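Local coordinates for uncharacterized CBS-domain protein (PDB 3HF7), which is of unknown function but binds adenosine monophosphate through its paired CBS domains, part of a larger membrane protein of the UPF0053 family, at residues V9-I14 with Y109-G114. Residues are numbered along the deposited sequence; the frame is centred on the assembly and turned at random.
Sequences VPRNEI and YGDIQG. With AMP (adenosine monophosphate), chain B.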
ATOM      1  N   VAL A   9      -4.174  -9.075   3.321  1.00 31.06           N
ATOM      2  CA  VAL A   9      -3.446  -9.821   2.292  1.00 30.43           C
ATOM      3  C   VAL A   9      -2.061 -10.128   2.881  1.00 30.12           C
ATOM      4  O   VAL A   9      -1.388  -9.212   3.369  1.00 30.34           O
ATOM      5  CB  VAL A   9      -3.291  -8.981   1.000  1.00 30.34           C
ATOM      6  CG1 VAL A   9      -2.329  -9.641   0.008  1.00 30.57           C
ATOM      7  CG2 VAL A   9      -4.641  -8.749   0.347  1.00 29.98           C
ATOM      8  N   PRO A  10      -1.635 -11.405   2.850  1.00 29.54           N
ATOM      9  CA  PRO A  10      -0.383 -11.751   3.526  1.00 29.25           C
ATOM     10  C   PRO A  10       0.821 -11.047   2.910  1.00 29.11           C
ATOM     11  O   PRO A  10       0.850 -10.797   1.701  1.00 28.47           O
ATOM     12  CB  PRO A  10      -0.268 -13.267   3.324  1.00 29.24           C
ATOM     13  CG  PRO A  10      -1.627 -13.716   2.896  1.00 29.17           C
ATOM     14  CD  PRO A  10      -2.230 -12.564   2.160  1.00 29.66           C
ATOM     15  N   ARG A  11       1.801 -10.735   3.754  1.00 29.11           N
ATOM     16  CA  ARG A  11       2.992 -10.003   3.337  1.00 29.38           C
ATOM     17  C   ARG A  11       3.535 -10.465   1.978  1.00 29.97           C
ATOM     18  O   ARG A  11       3.737  -9.646   1.084  1.00 30.48           O
ATOM     19  CB  ARG A  11       4.052 -10.104   4.433  1.00 29.26           C
ATOM     20  CG  ARG A  11       5.462  -9.643   4.051  1.00 27.90           C
ATOM     21  CD  ARG A  11       6.373  -9.935   5.231  1.00 26.44           C
ATOM     22  NE  ARG A  11       7.762  -9.567   4.971  1.00 26.05           N
ATOM     23  CZ  ARG A  11       8.425  -8.652   5.667  1.00 26.10           C
ATOM     24  NH1 ARG A  11       7.813  -7.997   6.659  1.00 25.72           N
ATOM     25  NH2 ARG A  11       9.691  -8.377   5.365  1.00 24.34           N
ATOM     26  N   ASN A  12       3.751 -11.773   1.825  1.00 30.10           N
ATOM     27  CA  ASN A  12       4.257 -12.368   0.570  1.00 30.05           C
ATOM     28  C   ASN A  12       3.485 -11.972  -0.699  1.00 29.76           C
ATOM     29  O   ASN A  12       4.024 -12.021  -1.812  1.00 30.20           O
ATOM     30  CB  ASN A  12       4.296 -13.905   0.682  1.00 30.37           C
ATOM     31  CG  ASN A  12       3.101 -14.487   1.479  1.00 31.83           C
ATOM     32  OD1 ASN A  12       2.925 -14.209   2.686  1.00 32.67           O
ATOM     33  ND2 ASN A  12       2.298 -15.316   0.810  1.00 31.48           N
ATOM     34  N   GLU A  13       2.226 -11.588  -0.526  1.00 28.74           N
ATOM     35  CA  GLU A  13       1.337 -11.332  -1.642  1.00 27.85           C
ATOM     36  C   GLU A  13       1.116  -9.846  -1.873  1.00 27.16           C
ATOM     37  O   GLU A  13       0.252  -9.452  -2.661  1.00 26.91           O
ATOM     38  CB  GLU A  13      -0.009 -11.957  -1.357  1.00 28.25           C
ATOM     39  CG  GLU A  13       0.064 -13.335  -0.799  1.00 29.22           C
ATOM     40  CD  GLU A  13      -0.896 -14.238  -1.509  1.00 30.98           C
ATOM     41  OE1 GLU A  13      -1.984 -14.531  -0.954  1.00 30.48           O
ATOM     42  OE2 GLU A  13      -0.564 -14.613  -2.654  1.00 32.68           O
ATOM     43  N   ILE A  14       1.873  -9.018  -1.165  1.00 26.25           N
ATOM     44  CA  ILE A  14       1.793  -7.584  -1.346  1.00 25.16           C
ATOM     45  C   ILE A  14       2.512  -7.218  -2.636  1.00 25.33           C
ATOM     46  O   ILE A  14       3.697  -7.527  -2.800  1.00 25.70           O
ATOM     47  CB  ILE A  14       2.403  -6.836  -0.146  1.00 24.66           C
ATOM     48  CG1 ILE A  14       1.621  -7.176   1.125  1.00 24.00           C
ATOM     49  CG2 ILE A  14       2.360  -5.355  -0.373  1.00 24.41           C
ATOM     50  CD1 ILE A  14       2.036  -6.427   2.382  1.00 22.22           C
ATOM     51  N   TYR A 109       7.546  -5.092  16.196  1.00 27.19           N
ATOM     52  CA  TYR A 109       8.938  -4.929  15.814  1.00 27.18           C
ATOM     53  C   TYR A 109       9.090  -4.106  14.549  1.00 26.63           C
ATOM     54  O   TYR A 109      10.205  -3.859  14.084  1.00 26.16           O
ATOM     55  CB  TYR A 109       9.653  -6.287  15.745  1.00 27.56           C
ATOM     56  CG  TYR A 109       9.733  -6.902  17.122  1.00 28.89           C
ATOM     57  CD1 TYR A 109      10.709  -6.485  18.025  1.00 29.58           C
ATOM     58  CD2 TYR A 109       8.792  -7.853  17.547  1.00 30.17           C
ATOM     59  CE1 TYR A 109      10.768  -7.009  19.301  1.00 31.43           C
ATOM     60  CE2 TYR A 109       8.842  -8.391  18.828  1.00 30.75           C
ATOM     61  CZ  TYR A 109       9.832  -7.957  19.707  1.00 32.23           C
ATOM     62  OH  TYR A 109       9.921  -8.478  20.993  1.00 33.42           O
ATOM     63  N   GLY A 110       7.959  -3.648  14.023  1.00 26.18           N
ATOM     64  CA  GLY A 110       7.955  -2.856  12.803  1.00 25.95           C
ATOM     65  C   GLY A 110       7.923  -3.763  11.600  1.00 25.95           C
ATOM     66  O   GLY A 110       8.223  -3.347  10.492  1.00 25.72           O
ATOM     67  N   ASP A 111       7.517  -5.007  11.823  1.00 26.06           N
ATOM     68  CA  ASP A 111       7.525  -6.013  10.791  1.00 25.68           C
ATOM     69  C   ASP A 111       6.169  -6.161  10.092  1.00 25.31           C
ATOM     70  O   ASP A 111       5.167  -6.604  10.704  1.00 25.32           O
ATOM     71  CB  ASP A 111       7.924  -7.338  11.420  1.00 26.40           C
ATOM     72  CG  ASP A 111       8.755  -8.155  10.505  1.00 27.75           C
ATOM     73  OD1 ASP A 111       9.933  -7.779  10.314  1.00 30.91           O
ATOM     74  OD2 ASP A 111       8.228  -9.139   9.955  1.00 28.94           O
ATOM     75  N   ILE A 112       6.155  -5.823   8.802  1.00 24.28           N
ATOM     76  CA  ILE A 112       4.947  -5.855   8.007  1.00 23.48           C
ATOM     77  C   ILE A 112       4.446  -7.268   7.880  1.00 23.68           C
ATOM     78  O   ILE A 112       5.193  -8.149   7.454  1.00 23.85           O
ATOM     79  CB  ILE A 112       5.173  -5.268   6.622  1.00 23.44           C
ATOM     80  CG1 ILE A 112       5.740  -3.847   6.742  1.00 23.97           C
ATOM     81  CG2 ILE A 112       3.870  -5.228   5.850  1.00 23.24           C
ATOM     82  CD1 ILE A 112       6.260  -3.276   5.435  1.00 24.62           C
ATOM     83  N   GLN A 113       3.185  -7.471   8.276  1.00 23.72           N
ATOM     84  CA  GLN A 113       2.500  -8.778   8.222  1.00 23.68           C
ATOM     85  C   GLN A 113       1.594  -8.893   6.995  1.00 24.09           C
ATOM     86  O   GLN A 113       1.428  -9.985   6.427  1.00 23.91           O
ATOM     87  CB  GLN A 113       1.619  -8.996   9.461  1.00 23.15           C
ATOM     88  CG  GLN A 113       2.332  -8.834  10.772  1.00 23.01           C
ATOM     89  CD  GLN A 113       3.435  -9.860  10.948  1.00 22.19           C
ATOM     90  OE1 GLN A 113       3.171 -11.063  11.032  1.00 20.78           O
ATOM     91  NE2 GLN A 113       4.677  -9.390  10.995  1.00 20.41           N
ATOM     92  N   GLY A 114       0.974  -7.775   6.613  1.00 24.06           N
ATOM     93  CA  GLY A 114       0.077  -7.801   5.471  1.00 24.36           C
ATOM     94  C   GLY A 114      -0.502  -6.466   5.060  1.00 24.79           C
ATOM     95  O   GLY A 114      -0.099  -5.398   5.549  1.00 24.92           O
TER
HETATM   96  P   AMP B   1      -7.809  -2.887  -6.182  1.00 74.49           P
HETATM   97  O1P AMP B   1      -7.283  -4.046  -7.011  1.00 73.97           O
HETATM   98  O2P AMP B   1      -6.800  -1.815  -5.843  1.00 74.62           O
HETATM   99  O3P AMP B   1      -9.132  -2.316  -6.615  1.00 74.98           O
HETATM  100  O5' AMP B   1      -8.190  -3.552  -4.753  1.00 74.75           O
HETATM  101  C5' AMP B   1      -8.793  -4.850  -4.643  1.00 71.19           C
HETATM  102  C4' AMP B   1      -8.296  -5.587  -3.399  1.00 69.25           C
HETATM  103  O4' AMP B   1      -7.034  -6.206  -3.647  1.00 67.86           O
HETATM  104  C3' AMP B   1      -8.100  -4.689  -2.175  1.00 69.96           C
HETATM  105  O3' AMP B   1      -9.257  -4.607  -1.317  1.00 71.65           O
HETATM  106  C2' AMP B   1      -6.936  -5.326  -1.450  1.00 68.72           C
HETATM  107  O2' AMP B   1      -7.397  -6.264  -0.488  1.00 68.33           O
HETATM  108  C1' AMP B   1      -6.164  -6.079  -2.511  1.00 68.20           C
HETATM  109  N9  AMP B   1      -4.964  -5.243  -2.782  1.00 67.70           N
HETATM  110  C8  AMP B   1      -5.024  -3.922  -3.011  1.00 67.92           C
HETATM  111  N7  AMP B   1      -3.794  -3.399  -3.210  1.00 68.20           N
HETATM  112  C5  AMP B   1      -2.909  -4.390  -3.102  1.00 67.22           C
HETATM  113  C6  AMP B   1      -1.442  -4.479  -3.199  1.00 67.17           C
HETATM  114  N6  AMP B   1      -0.704  -3.373  -3.470  1.00 66.17           N
HETATM  115  N1  AMP B   1      -0.885  -5.700  -3.019  1.00 68.02           N
HETATM  116  C2  AMP B   1      -1.628  -6.801  -2.752  1.00 68.14           C
HETATM  117  N3  AMP B   1      -2.974  -6.776  -2.640  1.00 68.29           N
HETATM  118  C4  AMP B   1      -3.672  -5.614  -2.809  1.00 67.64           C
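R11 and the backbone of I112 and Q113 carry this contact, a worked example of how one residue can tie a short edge strand to its neighbour by two different groups. The backbone N of R11 gives a bent hydrogen bond to Q113 O (2.8 Å), approaching from above the carbonyl plane. Its side chain, with CG anti to the backbone N (chi1 168°) and extended as far as NE, runs alongside strand 112-117 until NH1 meets I112 O at 2.7 Å. That bond is nearly straight (165°), lies in the guanidinium plane and uses a lone pair of the carbonyl oxygen. The close packing lies at the buried I112 and G114, where CD1 of I14 rests against G114 C (3.7 Å) and, less closely, CG2 of I112 (4.1 Å). G114, with no side chain, meets V9 and P10 through backbone; it pairs with the exposed P10 as an antiparallel non-hydrogen-bonded pair and belongs with Q113 to a classic beta bulge opposite V105.

The partly exposed side is looser. D111 OD2 stands 3.5 Å from R11 NH1, well out of the guanidinium plane, so this salt bridge is purely electrostatic. Within 109-114, Q113 NE2 bonds D111 O, bracing that backbone.

Beyond this join, V9 and I14 border the AMP cleft of the CBS pair: V9 CG2 lies 3.8 Å from O2' of the ligand. The chemistry thus implies a linkage held by one well-aligned bond from NH1 to I112 O and a more strongly bent backbone bond to Q113 O, with D46 engaging NH2 directly and D111 probably adding longer-range attraction.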